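Local coordinates for protein cyanuric acid amidohydrolase (Azorhizobium caulinodans, PDB 4NQ3) that hydrolyses cyanuric acid, opening its s-triazine ring to give carboxybiuret, a step in the breakdown of herbicides such as atrazine, at residues A[36-41]-A[89-94]; A[77-82]-A[329-334]; A[117-122]-A[169-174]; A[126-131]-A[188-193]; A[184-189]-A[210-215]. All blocks are in the same frame, centred on the assembly; numbering follows the deposited sequence.

Contact 1 of 5, residues A[36-41]-A[89-94]; sequences AIFGKT and HFLVFE
The ring of F38 receives the edge of the F93 ring on one face. CE2 of F93 sits 3.4 Å above the F38 plane, over its centre. The two planes are 61° apart, a T-shaped (edge-to-face) pair. The edge of F93 also meets the carbonyl of A36, with CD2 of F93 3.8 Å from A36 O. F90 lies on the other face of the sheet, and CA of G39 comes to its edge, in plane.

Both F38 and F93 hold CG anti to the carbonyl carbon, and their side chains cross obliquely. CB of F38 packs on CB of L91 at 3.8 Å. An alanine at F38 would remove the ring and would probably loosen the packing of F93, whose edge loses the face it meets. On the side of the sheet that carries F90, CG2 of I37 lies 4.0 Å from CG2 of V92, the two side chains alongside each other.

F38 and L91 form a hydrogen-bonded antiparallel pair. F38 N meets L91 O at 2.8 Å on a lone pair, and L91 N meets F38 O at 2.7 Å from above the carbonyl plane. K40 passes H89 with its CG, then carries NZ on to G80 O and S79 OG.

Strand 34-41 lies between strands 89-97 and 75-80, and strand 2-10 flanks 89-97. V237 of strand 235-242 covers A36 and F38, and L239 covers F93.

Contact 2 of 5, residues A[77-82]-A[329-334]; sequences VMSGGT and EIYVSG. With BR8 (barbituric acid), chain C.
Strands 77-80 and 331-334 cross at 70°, with their axes 7.6 Å apart, so they meet through side chains. Y331 spans the gap. Its CG is anti to the backbone N, and the ring end comes nearer to segment 77-82 than its base. The hydroxyl OH lies 3.5 Å from CB of S79. V77 crosses Y331 at about a right angle, with CG1 of V77 4.1 Å from OH of Y331.

The two serines match in torsion. OG is anti to the backbone N in S79 (chi1 -175°) and in S333 (chi1 168°). Their hydroxyls lie 3.9 Å apart, S79 OG to S333 OG. Each serine OG is hydrogen-bonded to a lysine NZ, that of K40 for S79 and that of K285 for S333. A nearby lysine charge would probably help to polarise each hydroxyl.

Barbituric acid lies at the ends of both strands. G80 grips it twice: its N donates to O2 at 2.9 Å, and its O accepts from N3 of the ligand at 2.8 Å. G334 N donates to O4 of the ligand at 2.8 Å, nearly straight. OG of S79 lies 2.9 Å from N3 of the ligand.

The segments belong to two predicted repeating units, A and C. Two similar Ser-Lys pairs facing one ring fit the threefold active site of this cyclic amide hydrolase, whose nucleophile S226 stands beside S79.

Contact 3 of 5, residues A[117-122]-A[169-174]; sequences LPFEAL and EARGAT
A salt bridge joins E120 to R171. NH1 of R171 donates to OE1 of E120 at 3.0 Å. OE1 is approached from above the carboxylate plane, while the bond stays near the guanidinium plane. OE2 of E120 adds two weak bonds, at 3.3 Å from NH1 and 3.5 Å from NH2 of R171. The two planes are turned 44° apart, and the side chains cross at about a right angle. R171 reaches across with its chain extended from CG to NE; E120 is bent at chi2.

Replacing E120 by alanine would remove the carboxylate and would probably leave the guanidinium of R171 less firmly placed. Nearer the backbone, CB of E120 rests 4.1 Å from CB of A173. CD2 of F119 lies 4.1 Å from NH2 of R171, with ring and guanidinium planes 24° apart. G172, at positive phi, is the C-prime residue of a Schellman motif that ends helix 162-170.

NH1 of R124 binds both E120 O and T174 O and so ties the two segments together again. The contact lies at the surface. Segment 117-122 is the loop between strand 106-113 and helix 125-141. L117 packs on that helix, and L122 touches both it and helix 180-199.

Contact 4 of 5, residues A[126-131]-A[188-193]; sequences GQVRMV and RGASAL. With BR8 (barbituric acid), chain C.
Q127 leaves its helix with CG anti to the backbone N (chi1 -178°), and its chain runs out extended over A190. CB of Q127 lies 3.9 Å from CB of A190. CG, the next atom, meets the same methyl at 3.8 Å, Q127 CG to A190 CB. CD keeps to that methyl too, and also comes near S191 OG. At the tip, OE1 of Q127 is 3.5 Å from A190 CB and accepts a hydrogen bond from G123 N. NE2 lies near S191 OG and is hydrogen-bonded to S187 OG and H234 NE2. The amide is thus held at both its atoms, which fixes its rotation inside a buried interface.

Segments 126-131 and 188-193, of helices 125-141 and 180-199, cross at -46°, with their axes 7.5 Å apart. The closest backbone approach is between V128 and A190, and the small A190 is consistent with this. Behind them lies the mixed four-stranded sheet. S191 touches V155 and C157 of strand 150-157 and C225 of strand 223-227.

V128 and V131 pack beside Q127. CG2 of V128 meets A190 O at 3.5 Å, and its CG1 faces the backbone of L193. CG1 of V131 lies 3.6 Å from S191 O, and its CG2 is 3.7 Å from S191 OG. The hydroxyl of S191 is itself bonded to S187 O.

R188 starts out away from helix 125-141. Its chain bends at chi3, and NH1 of R188 donates to O8 of barbituric acid at 3.0 Å, with 153° at the hydrogen. E337 forms a salt bridge with NE of R188.

Contact 5 of 5, residues A[184-189]-A[210-215]; sequences MGLSRG and AVICAD. With BR8 (barbituric acid), chain C.
OG of S187 is gripped by two hydrogen bonds, one with P158 O and one with the side-chain amide of Q127. Both come from the side of helix 180-199 that faces away from segment 210-215. This is a helix-to-strand connection: the chain leaves helix 180-199, folds back on it, and goes on to strand 223-227 of the four-stranded sheet.

C213 makes most of the contact. Its backbone has positive phi (56°), and its SG is anti to the carbonyl carbon. CD2 of L186 lies against the CB-SG end of C213, with SG of C213 3.5 Å from CD2 of L186. CB of C213 adds to this at 3.6 Å from the same CD2 of L186. SG of C213 also lies 3.6 Å from the carbonyl O of G185. I212 follows more loosely, its CG2 4.4 Å from CD2 of L186. The loop is tied down further by H338, whose NE2 is hydrogen-bonded to C213 N.

On the ligand side of the helix, M184 O sits 3.6 Å above the guanidinium plane of R188, over its centre. G189 has no side chain, and SG of C213 comes to 4.2 Å from its CA.

Contacts 1, 2, 4 and 5 are buried; contact 3 is at the surface, its centre about 25 Å from the centre of the chain, and it alone depends on a salt bridge between its segments. Contact 1 is held by backbone bonds within a sheet. Contact 2 joins an outermost strand of that sheet, 75-80, to a strand of another repeating unit, and K40 of contact 1 reaches into it. Contacts 4 and 5 use two sides of helix 180-199 and share R188 and G189. Their packing is mainly apolar, with buried polar tips in contact 4. L122 of contact 3 touches Q127 and S187 of this group. Contacts 2, 4 and 5 all reach the same barbituric acid.

Contact 1 of 5, residues A[36-41]-A[89-94]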
# COMPACT_ATOMS: atom_id res chain seq x y z
N ALA A 36 9.66 -9.70 -30.77
CA ALA A 36 9.35 -8.94 -29.57
C ALA A 36 9.00 -9.86 -28.44
O ALA A 36 8.55 -10.96 -28.67
CB ALA A 36 8.20 -7.96 -29.82
N ILE A 37 9.20 -9.41 -27.21
CA ILE A 37 8.70 -10.14 -26.06
C ILE A 37 7.83 -9.26 -25.18
O ILE A 37 8.26 -8.19 -24.76
CB ILE A 37 9.83 -10.71 -25.21
CG1 ILE A 37 10.78 -11.54 -26.05
CG2 ILE A 37 9.26 -11.61 -24.15
CD1 ILE A 37 11.91 -12.10 -25.22
N PHE A 38 6.58 -9.67 -24.92
CA PHE A 38 5.74 -8.97 -23.95
C PHE A 38 5.85 -9.67 -22.62
O PHE A 38 6.09 -10.87 -22.58
CB PHE A 38 4.26 -8.96 -24.35
CG PHE A 38 3.95 -8.18 -25.60
CD1 PHE A 38 4.94 -7.58 -26.35
CD2 PHE A 38 2.63 -8.05 -26.02
CE1 PHE A 38 4.63 -6.88 -27.50
CE2 PHE A 38 2.32 -7.36 -27.16
CZ PHE A 38 3.32 -6.77 -27.90
N GLY A 39 5.65 -8.95 -21.53
CA GLY A 39 5.68 -9.61 -20.24
C GLY A 39 4.72 -8.97 -19.27
O GLY A 39 4.48 -7.77 -19.36
N LYS A 40 4.17 -9.77 -18.37
CA LYS A 40 3.52 -9.26 -17.17
C LYS A 40 4.45 -9.61 -16.03
O LYS A 40 4.76 -10.77 -15.83
CB LYS A 40 2.15 -9.89 -16.96
CG LYS A 40 1.13 -9.44 -17.97
CD LYS A 40 1.04 -7.93 -17.97
CE LYS A 40 0.59 -7.38 -16.60
NZ LYS A 40 0.67 -5.89 -16.58
N THR A 41 4.96 -8.61 -15.32
CA THR A 41 5.88 -8.88 -14.21
C THR A 41 5.26 -8.47 -12.87
O THR A 41 4.40 -7.60 -12.83
CB THR A 41 7.23 -8.18 -14.45
OG1 THR A 41 7.04 -6.76 -14.53
CG2 THR A 41 7.80 -8.64 -15.78
N HIS A 89 3.80 -13.88 -16.75
CA HIS A 89 4.28 -14.63 -17.92
C HIS A 89 4.94 -13.77 -18.99
O HIS A 89 4.85 -12.54 -18.96
CB HIS A 89 3.11 -15.37 -18.56
CG HIS A 89 2.07 -14.45 -19.10
ND1 HIS A 89 1.16 -13.81 -18.28
CD2 HIS A 89 1.80 -14.04 -20.36
CE1 HIS A 89 0.36 -13.06 -19.02
NE2 HIS A 89 0.73 -13.18 -20.28
N PHE A 90 5.64 -14.43 -19.91
CA PHE A 90 6.17 -13.80 -21.12
C PHE A 90 5.36 -14.22 -22.35
O PHE A 90 4.90 -15.34 -22.45
CB PHE A 90 7.64 -14.18 -21.34
CG PHE A 90 8.56 -13.65 -20.29
CD1 PHE A 90 8.37 -12.39 -19.75
CD2 PHE A 90 9.62 -14.42 -19.83
CE1 PHE A 90 9.22 -11.90 -18.76
CE2 PHE A 90 10.48 -13.95 -18.84
CZ PHE A 90 10.29 -12.69 -18.30
N LEU A 91 5.21 -13.31 -23.30
CA LEU A 91 4.64 -13.58 -24.60
C LEU A 91 5.71 -13.37 -25.67
O LEU A 91 6.05 -12.22 -25.97
CB LEU A 91 3.49 -12.64 -24.85
CG LEU A 91 2.40 -13.22 -25.70
CD1 LEU A 91 2.09 -14.60 -25.18
CD2 LEU A 91 1.22 -12.29 -25.58
N VAL A 92 6.26 -14.44 -26.24
CA VAL A 92 7.31 -14.27 -27.25
C VAL A 92 6.73 -14.32 -28.65
O VAL A 92 6.02 -15.27 -28.99
CB VAL A 92 8.40 -15.32 -27.15
CG1 VAL A 92 9.42 -15.08 -28.25
CG2 VAL A 92 9.09 -15.24 -25.81
N PHE A 93 7.03 -13.30 -29.44
CA PHE A 93 6.56 -13.17 -30.82
C PHE A 93 7.70 -13.48 -31.78
O PHE A 93 8.67 -12.71 -31.85
CB PHE A 93 6.05 -11.76 -31.07
CG PHE A 93 4.77 -11.44 -30.36
CD1 PHE A 93 3.55 -11.80 -30.92
CD2 PHE A 93 4.78 -10.78 -29.14
CE1 PHE A 93 2.35 -11.50 -30.26
CE2 PHE A 93 3.59 -10.48 -28.48
CZ PHE A 93 2.37 -10.84 -29.04
N GLU A 94 7.57 -14.57 -32.54
CA GLU A 94 8.63 -15.03 -33.43
C GLU A 94 8.18 -14.97 -34.87
O GLU A 94 7.03 -15.23 -35.16
CB GLU A 94 9.00 -16.47 -33.06
CG GLU A 94 10.15 -17.10 -33.85
CD GLU A 94 10.34 -18.57 -33.50
OE1 GLU A 94 9.51 -19.09 -32.72
OE2 GLU A 94 11.31 -19.21 -33.98

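Contact 2 of 5, residues A[77-82]-A[329-334]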
# COMPACT_ATOMS: atom_id res chain seq x y z
N VAL A 77 8.74 -5.32 -24.19
CA VAL A 77 7.65 -4.65 -23.48
C VAL A 77 7.34 -5.36 -22.17
O VAL A 77 6.65 -6.38 -22.16
CB VAL A 77 6.35 -4.58 -24.32
CG1 VAL A 77 5.31 -3.78 -23.60
CG2 VAL A 77 6.61 -4.05 -25.70
N MSE A 78 7.84 -4.84 -21.06
CA MSE A 78 7.52 -5.45 -19.78
C MSE A 78 6.49 -4.61 -19.07
O MSE A 78 6.78 -3.50 -18.64
CB MSE A 78 8.76 -5.60 -18.91
CG MSE A 78 9.84 -6.53 -19.49
SE MSE A 78 9.26 -8.39 -19.62
CE MSE A 78 9.20 -8.52 -21.57
N SER A 79 5.27 -5.12 -18.98
CA SER A 79 4.20 -4.42 -18.28
C SER A 79 4.02 -5.00 -16.91
O SER A 79 3.71 -6.19 -16.78
CB SER A 79 2.89 -4.50 -19.04
OG SER A 79 1.93 -3.71 -18.38
N GLY A 80 4.27 -4.18 -15.88
CA GLY A 80 4.17 -4.60 -14.50
C GLY A 80 2.74 -4.60 -14.02
O GLY A 80 1.83 -4.09 -14.69
N GLY A 81 2.52 -5.17 -12.84
CA GLY A 81 1.21 -5.17 -12.23
C GLY A 81 0.42 -6.43 -12.53
O GLY A 81 -0.22 -6.53 -13.58
N THR A 82 0.48 -7.41 -11.62
CA THR A 82 -0.28 -8.64 -11.79
C THR A 82 -1.17 -8.85 -10.57
O THR A 82 -0.97 -9.79 -9.79
CB THR A 82 0.65 -9.85 -12.00
OG1 THR A 82 1.35 -10.15 -10.79
CG2 THR A 82 1.66 -9.58 -13.11
N GLU A 329 -3.63 -16.61 -17.24
CA GLU A 329 -2.39 -16.20 -17.90
C GLU A 329 -2.74 -15.21 -19.02
O GLU A 329 -2.55 -15.50 -20.19
CB GLU A 329 -1.63 -17.41 -18.46
CG GLU A 329 -0.12 -17.42 -18.22
CD GLU A 329 0.49 -18.80 -18.52
OE1 GLU A 329 0.29 -19.29 -19.65
OE2 GLU A 329 1.14 -19.40 -17.63
N ILE A 330 -3.30 -14.06 -18.65
CA ILE A 330 -3.68 -13.03 -19.62
C ILE A 330 -2.92 -11.71 -19.43
O ILE A 330 -2.54 -11.36 -18.31
CB ILE A 330 -5.20 -12.76 -19.56
CG1 ILE A 330 -5.60 -12.31 -18.18
CG2 ILE A 330 -5.99 -14.03 -19.78
CD1 ILE A 330 -7.07 -12.47 -17.98
N TYR A 331 -2.73 -10.97 -20.51
CA TYR A 331 -1.98 -9.72 -20.48
C TYR A 331 -2.96 -8.56 -20.32
O TYR A 331 -3.67 -8.21 -21.24
CB TYR A 331 -1.12 -9.57 -21.76
CG TYR A 331 -0.38 -8.24 -21.87
CD1 TYR A 331 -1.05 -7.09 -22.25
CD2 TYR A 331 0.98 -8.14 -21.62
CE1 TYR A 331 -0.41 -5.88 -22.35
CE2 TYR A 331 1.64 -6.92 -21.73
CZ TYR A 331 0.93 -5.79 -22.10
OH TYR A 331 1.52 -4.54 -22.22
N VAL A 332 -3.05 -8.02 -19.11
CA VAL A 332 -3.90 -6.87 -18.83
C VAL A 332 -3.07 -5.70 -18.33
O VAL A 332 -2.31 -5.83 -17.40
CB VAL A 332 -4.94 -7.19 -17.76
CG1 VAL A 332 -5.81 -5.97 -17.50
CG2 VAL A 332 -5.77 -8.37 -18.20
N SER A 333 -3.29 -4.55 -18.93
CA SER A 333 -2.45 -3.37 -18.73
C SER A 333 -3.34 -2.18 -18.31
O SER A 333 -4.41 -1.99 -18.87
CB SER A 333 -1.69 -3.08 -20.01
OG SER A 333 -1.08 -1.82 -19.95
N GLY A 334 -2.91 -1.41 -17.31
CA GLY A 334 -3.77 -0.38 -16.74
C GLY A 334 -3.56 1.00 -17.35
O GLY A 334 -2.49 1.29 -17.85
N1 BR8 C . 3.02 0.31 -16.86
C2 BR8 C . 3.08 -0.93 -16.32
O2 BR8 C . 4.15 -1.32 -15.89
N3 BR8 C . 1.96 -1.71 -16.24
C4 BR8 C . 0.70 -1.25 -16.72
O4 BR8 C . -0.29 -1.98 -16.63
C5 BR8 C . 0.51 0.11 -17.40
C6 BR8 C . 1.85 0.84 -17.39
O8 BR8 C . 1.91 1.95 -17.85

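Contact 3 of 5, residues A[117-122]-A[169-174]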
# COMPACT_ATOMS: atom_id res chain seq x y z
N LEU A 117 13.54 9.99 -25.91
CA LEU A 117 12.51 11.03 -25.88
C LEU A 117 12.90 12.13 -24.92
O LEU A 117 12.97 11.88 -23.70
CB LEU A 117 11.17 10.44 -25.46
CG LEU A 117 10.04 11.43 -25.22
CD1 LEU A 117 9.58 12.02 -26.54
CD2 LEU A 117 8.89 10.79 -24.45
N PRO A 118 13.12 13.36 -25.44
CA PRO A 118 13.39 14.55 -24.61
C PRO A 118 12.33 14.71 -23.53
O PRO A 118 11.15 14.58 -23.84
CB PRO A 118 13.32 15.70 -25.61
CG PRO A 118 13.53 15.07 -26.95
CD PRO A 118 12.97 13.68 -26.86
N PHE A 119 12.74 14.94 -22.29
CA PHE A 119 11.78 14.97 -21.18
C PHE A 119 10.70 16.01 -21.38
O PHE A 119 9.60 15.91 -20.83
CB PHE A 119 12.52 15.23 -19.86
CG PHE A 119 13.35 14.07 -19.39
CD1 PHE A 119 13.01 12.78 -19.73
CD2 PHE A 119 14.50 14.29 -18.65
CE1 PHE A 119 13.79 11.71 -19.30
CE2 PHE A 119 15.29 13.23 -18.22
CZ PHE A 119 14.94 11.95 -18.55
N GLU A 120 10.99 17.03 -22.17
CA GLU A 120 10.04 18.11 -22.37
C GLU A 120 9.12 17.82 -23.55
O GLU A 120 8.25 18.64 -23.88
CB GLU A 120 10.76 19.44 -22.56
CG GLU A 120 11.72 19.46 -23.73
CD GLU A 120 13.09 18.89 -23.38
OE1 GLU A 120 14.08 19.32 -24.01
OE2 GLU A 120 13.17 18.04 -22.46
N ALA A 121 9.33 16.68 -24.20
CA ALA A 121 8.44 16.24 -25.26
C ALA A 121 7.36 15.27 -24.72
O ALA A 121 6.31 15.11 -25.33
CB ALA A 121 9.22 15.59 -26.36
N LEU A 122 7.63 14.65 -23.59
CA LEU A 122 6.73 13.64 -23.03
C LEU A 122 5.38 14.28 -22.75
O LEU A 122 5.31 15.39 -22.22
CB LEU A 122 7.33 13.02 -21.75
CG LEU A 122 6.52 11.95 -21.01
CD1 LEU A 122 7.43 10.82 -20.49
CD2 LEU A 122 5.73 12.57 -19.86
N GLU A 169 14.44 20.98 -15.80
CA GLU A 169 14.36 22.37 -15.37
C GLU A 169 15.75 22.99 -15.30
O GLU A 169 15.91 24.18 -15.57
CB GLU A 169 13.68 22.48 -14.01
CG GLU A 169 12.24 21.97 -14.00
CD GLU A 169 11.59 22.13 -12.63
OE1 GLU A 169 12.27 22.64 -11.70
OE2 GLU A 169 10.40 21.75 -12.50
N ALA A 170 16.75 22.18 -14.98
CA ALA A 170 18.12 22.66 -14.84
C ALA A 170 18.66 23.25 -16.15
O ALA A 170 19.53 24.12 -16.13
CB ALA A 170 19.02 21.55 -14.35
N ARG A 171 18.13 22.79 -17.28
CA ARG A 171 18.56 23.32 -18.57
C ARG A 171 17.50 24.18 -19.24
O ARG A 171 17.54 24.36 -20.46
CB ARG A 171 19.00 22.19 -19.51
CG ARG A 171 18.05 21.04 -19.63
CD ARG A 171 18.60 19.99 -20.58
NE ARG A 171 17.88 18.72 -20.47
CZ ARG A 171 16.75 18.42 -21.10
NH1 ARG A 171 16.15 19.32 -21.88
NH2 ARG A 171 16.20 17.22 -20.92
N GLY A 172 16.59 24.72 -18.44
CA GLY A 172 15.68 25.75 -18.92
C GLY A 172 14.39 25.25 -19.55
O GLY A 172 13.60 26.04 -20.07
N ALA A 173 14.20 23.93 -19.52
CA ALA A 173 13.01 23.29 -20.07
C ALA A 173 11.93 23.14 -19.01
O ALA A 173 12.21 23.23 -17.82
CB ALA A 173 13.35 21.93 -20.67
N THR A 174 10.70 22.94 -19.45
CA THR A 174 9.63 22.52 -18.55
C THR A 174 9.14 21.14 -18.97
O THR A 174 9.24 20.77 -20.13
CB THR A 174 8.45 23.49 -18.55
OG1 THR A 174 7.93 23.59 -19.88
CG2 THR A 174 8.91 24.86 -18.05

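Contact 4 of 5, residues A[126-131]-A[188-193]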
# COMPACT_ATOMS: atom_id res chain seq x y z
N GLY A 126 5.61 16.44 -29.48
CA GLY A 126 6.87 15.74 -29.68
C GLY A 126 6.72 14.22 -29.56
O GLY A 126 7.07 13.46 -30.47
N GLN A 127 6.17 13.77 -28.44
CA GLN A 127 5.98 12.34 -28.25
C GLN A 127 5.02 11.75 -29.26
O GLN A 127 5.27 10.69 -29.83
CB GLN A 127 5.49 12.05 -26.84
CG GLN A 127 5.33 10.58 -26.58
CD GLN A 127 5.24 10.30 -25.10
OE1 GLN A 127 4.87 11.19 -24.31
NE2 GLN A 127 5.61 9.07 -24.70
N VAL A 128 3.92 12.46 -29.50
CA VAL A 128 2.91 11.99 -30.43
C VAL A 128 3.50 11.73 -31.80
O VAL A 128 3.26 10.67 -32.40
CB VAL A 128 1.77 12.99 -30.61
CG1 VAL A 128 0.83 12.45 -31.66
CG2 VAL A 128 1.04 13.23 -29.28
N ARG A 129 4.28 12.69 -32.30
CA ARG A 129 4.84 12.55 -33.64
C ARG A 129 5.87 11.46 -33.68
O ARG A 129 5.99 10.73 -34.66
CB ARG A 129 5.44 13.87 -34.12
CG ARG A 129 4.41 14.98 -34.35
CD ARG A 129 5.13 16.18 -34.92
NE ARG A 129 4.55 17.44 -34.48
CZ ARG A 129 3.39 17.94 -34.90
NH1 ARG A 129 2.65 17.29 -35.80
NH2 ARG A 129 2.97 19.10 -34.41
N MSE A 130 6.62 11.33 -32.59
CA MSE A 130 7.70 10.34 -32.54
C MSE A 130 7.12 8.94 -32.67
O MSE A 130 7.58 8.13 -33.47
CB MSE A 130 8.52 10.49 -31.25
CG MSE A 130 9.70 9.56 -31.21
SE MSE A 130 10.89 9.84 -29.70
CE MSE A 130 11.32 11.71 -30.03
N VAL A 131 6.09 8.66 -31.88
CA VAL A 131 5.47 7.35 -31.87
C VAL A 131 4.76 7.10 -33.20
O VAL A 131 4.89 6.02 -33.78
CB VAL A 131 4.48 7.24 -30.69
CG1 VAL A 131 3.63 6.02 -30.80
CG2 VAL A 131 5.25 7.24 -29.36
N ARG A 188 1.41 7.56 -21.80
CA ARG A 188 0.55 6.58 -22.45
C ARG A 188 -0.38 7.31 -23.43
O ARG A 188 -0.57 6.86 -24.56
CB ARG A 188 -0.29 5.78 -21.44
CG ARG A 188 0.44 4.74 -20.60
CD ARG A 188 -0.53 3.93 -19.73
NE ARG A 188 -1.22 4.81 -18.81
CZ ARG A 188 -0.95 4.89 -17.50
NH1 ARG A 188 -0.02 4.11 -16.97
NH2 ARG A 188 -1.62 5.74 -16.73
N GLY A 189 -0.92 8.44 -22.98
CA GLY A 189 -1.87 9.20 -23.76
C GLY A 189 -1.29 9.74 -25.04
O GLY A 189 -1.89 9.60 -26.11
N ALA A 190 -0.12 10.39 -24.95
CA ALA A 190 0.54 10.92 -26.13
C ALA A 190 0.88 9.81 -27.11
O ALA A 190 0.66 9.93 -28.30
CB ALA A 190 1.77 11.69 -25.76
N SER A 191 1.41 8.71 -26.60
CA SER A 191 1.69 7.55 -27.44
C SER A 191 0.43 7.03 -28.12
O SER A 191 0.45 6.68 -29.30
CB SER A 191 2.31 6.44 -26.61
OG SER A 191 3.57 6.87 -26.12
N ALA A 192 -0.68 6.97 -27.39
CA ALA A 192 -1.92 6.48 -27.96
C ALA A 192 -2.38 7.39 -29.12
O ALA A 192 -2.79 6.90 -30.17
CB ALA A 192 -2.98 6.39 -26.89
N LEU A 193 -2.27 8.70 -28.94
CA LEU A 193 -2.69 9.61 -30.01
C LEU A 193 -1.77 9.44 -31.21
O LEU A 193 -2.20 9.55 -32.35
CB LEU A 193 -2.67 11.05 -29.52
CG LEU A 193 -3.87 11.24 -28.60
CD1 LEU A 193 -3.84 12.58 -27.90
CD2 LEU A 193 -5.14 11.01 -29.40
N1 BR8 C . 3.02 0.31 -16.86
C2 BR8 C . 3.08 -0.93 -16.32
O2 BR8 C . 4.15 -1.32 -15.89
N3 BR8 C . 1.96 -1.71 -16.24
C4 BR8 C . 0.70 -1.25 -16.72
O4 BR8 C . -0.29 -1.98 -16.63
C5 BR8 C . 0.51 0.11 -17.40
C6 BR8 C . 1.85 0.84 -17.39
O8 BR8 C . 1.91 1.95 -17.85

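Contact 5 of 5, residues A[184-189]-A[210-215]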
# COMPACT_ATOMS: atom_id res chain seq x y z
N MSE A 184 2.98 9.09 -16.27
CA MSE A 184 2.73 7.80 -16.92
C MSE A 184 1.47 7.89 -17.76
O MSE A 184 1.40 7.32 -18.87
CB MSE A 184 2.59 6.68 -15.90
CG MSE A 184 3.84 6.42 -15.10
SE MSE A 184 3.67 4.73 -14.16
CE MSE A 184 2.99 5.35 -12.46
N GLY A 185 0.46 8.59 -17.24
CA GLY A 185 -0.76 8.75 -18.00
C GLY A 185 -0.52 9.60 -19.24
O GLY A 185 -0.99 9.24 -20.33
N LEU A 186 0.22 10.70 -19.09
CA LEU A 186 0.50 11.60 -20.21
C LEU A 186 1.29 10.84 -21.28
O LEU A 186 1.02 10.94 -22.48
CB LEU A 186 1.28 12.85 -19.75
CG LEU A 186 0.41 13.81 -18.93
CD1 LEU A 186 1.15 14.95 -18.31
CD2 LEU A 186 -0.66 14.30 -19.81
N SER A 187 2.27 10.07 -20.83
CA SER A 187 3.09 9.35 -21.78
C SER A 187 2.26 8.29 -22.52
O SER A 187 2.40 8.15 -23.74
CB SER A 187 4.30 8.73 -21.10
OG SER A 187 5.06 8.05 -22.08
N ARG A 188 1.41 7.56 -21.80
CA ARG A 188 0.55 6.58 -22.45
C ARG A 188 -0.38 7.31 -23.43
O ARG A 188 -0.57 6.86 -24.56
CB ARG A 188 -0.29 5.78 -21.44
CG ARG A 188 0.44 4.74 -20.60
CD ARG A 188 -0.53 3.93 -19.73
NE ARG A 188 -1.22 4.81 -18.81
CZ ARG A 188 -0.95 4.89 -17.50
NH1 ARG A 188 -0.02 4.11 -16.97
NH2 ARG A 188 -1.62 5.74 -16.73
N GLY A 189 -0.92 8.44 -22.98
CA GLY A 189 -1.87 9.20 -23.76
C GLY A 189 -1.29 9.74 -25.04
O GLY A 189 -1.89 9.60 -26.11
N ALA A 210 -2.75 20.82 -25.80
CA ALA A 210 -3.89 21.10 -24.92
C ALA A 210 -4.95 20.01 -24.90
O ALA A 210 -5.70 19.86 -23.93
CB ALA A 210 -4.53 22.41 -25.31
N VAL A 211 -5.02 19.26 -26.00
CA VAL A 211 -5.90 18.11 -26.16
C VAL A 211 -5.47 16.85 -25.37
O VAL A 211 -6.31 16.11 -24.85
CB VAL A 211 -6.00 17.74 -27.67
CG1 VAL A 211 -6.30 16.27 -27.86
CG2 VAL A 211 -6.99 18.63 -28.38
N ILE A 212 -4.17 16.61 -25.29
CA ILE A 212 -3.62 15.39 -24.70
C ILE A 212 -4.01 15.18 -23.24
O ILE A 212 -3.68 16.00 -22.37
CB ILE A 212 -2.08 15.37 -24.81
CG1 ILE A 212 -1.68 15.49 -26.29
CG2 ILE A 212 -1.51 14.12 -24.16
CD1 ILE A 212 -0.22 15.69 -26.53
N CYS A 213 -4.64 14.04 -22.98
CA CYS A 213 -5.19 13.72 -21.66
C CYS A 213 -6.14 14.81 -21.19
O CYS A 213 -6.14 15.19 -20.02
CB CYS A 213 -4.08 13.55 -20.63
SG CYS A 213 -3.13 12.06 -20.88
N ALA A 214 -6.94 15.31 -22.13
CA ALA A 214 -7.94 16.33 -21.85
C ALA A 214 -9.21 15.98 -22.62
O ALA A 214 -10.28 15.87 -22.03
CB ALA A 214 -7.43 17.69 -22.23
N ASP A 215 -9.10 15.79 -23.94
CA ASP A 215 -10.23 15.36 -24.76
C ASP A 215 -10.27 13.84 -24.92
O ASP A 215 -9.79 13.30 -25.92
CB ASP A 215 -10.19 16.02 -26.15
CG ASP A 215 -11.48 15.81 -26.95
OD1 ASP A 215 -12.40 15.10 -26.47
OD2 ASP A 215 -11.58 16.35 -28.09
N1 BR8 C . 3.02 0.31 -16.86
C2 BR8 C . 3.08 -0.93 -16.32
O2 BR8 C . 4.15 -1.32 -15.89
N3 BR8 C . 1.96 -1.71 -16.24
C4 BR8 C . 0.70 -1.25 -16.72
O4 BR8 C . -0.29 -1.98 -16.63
C5 BR8 C . 0.51 0.11 -17.40
C6 BR8 C . 1.85 0.84 -17.39
O8 BR8 C . 1.91 1.95 -17.85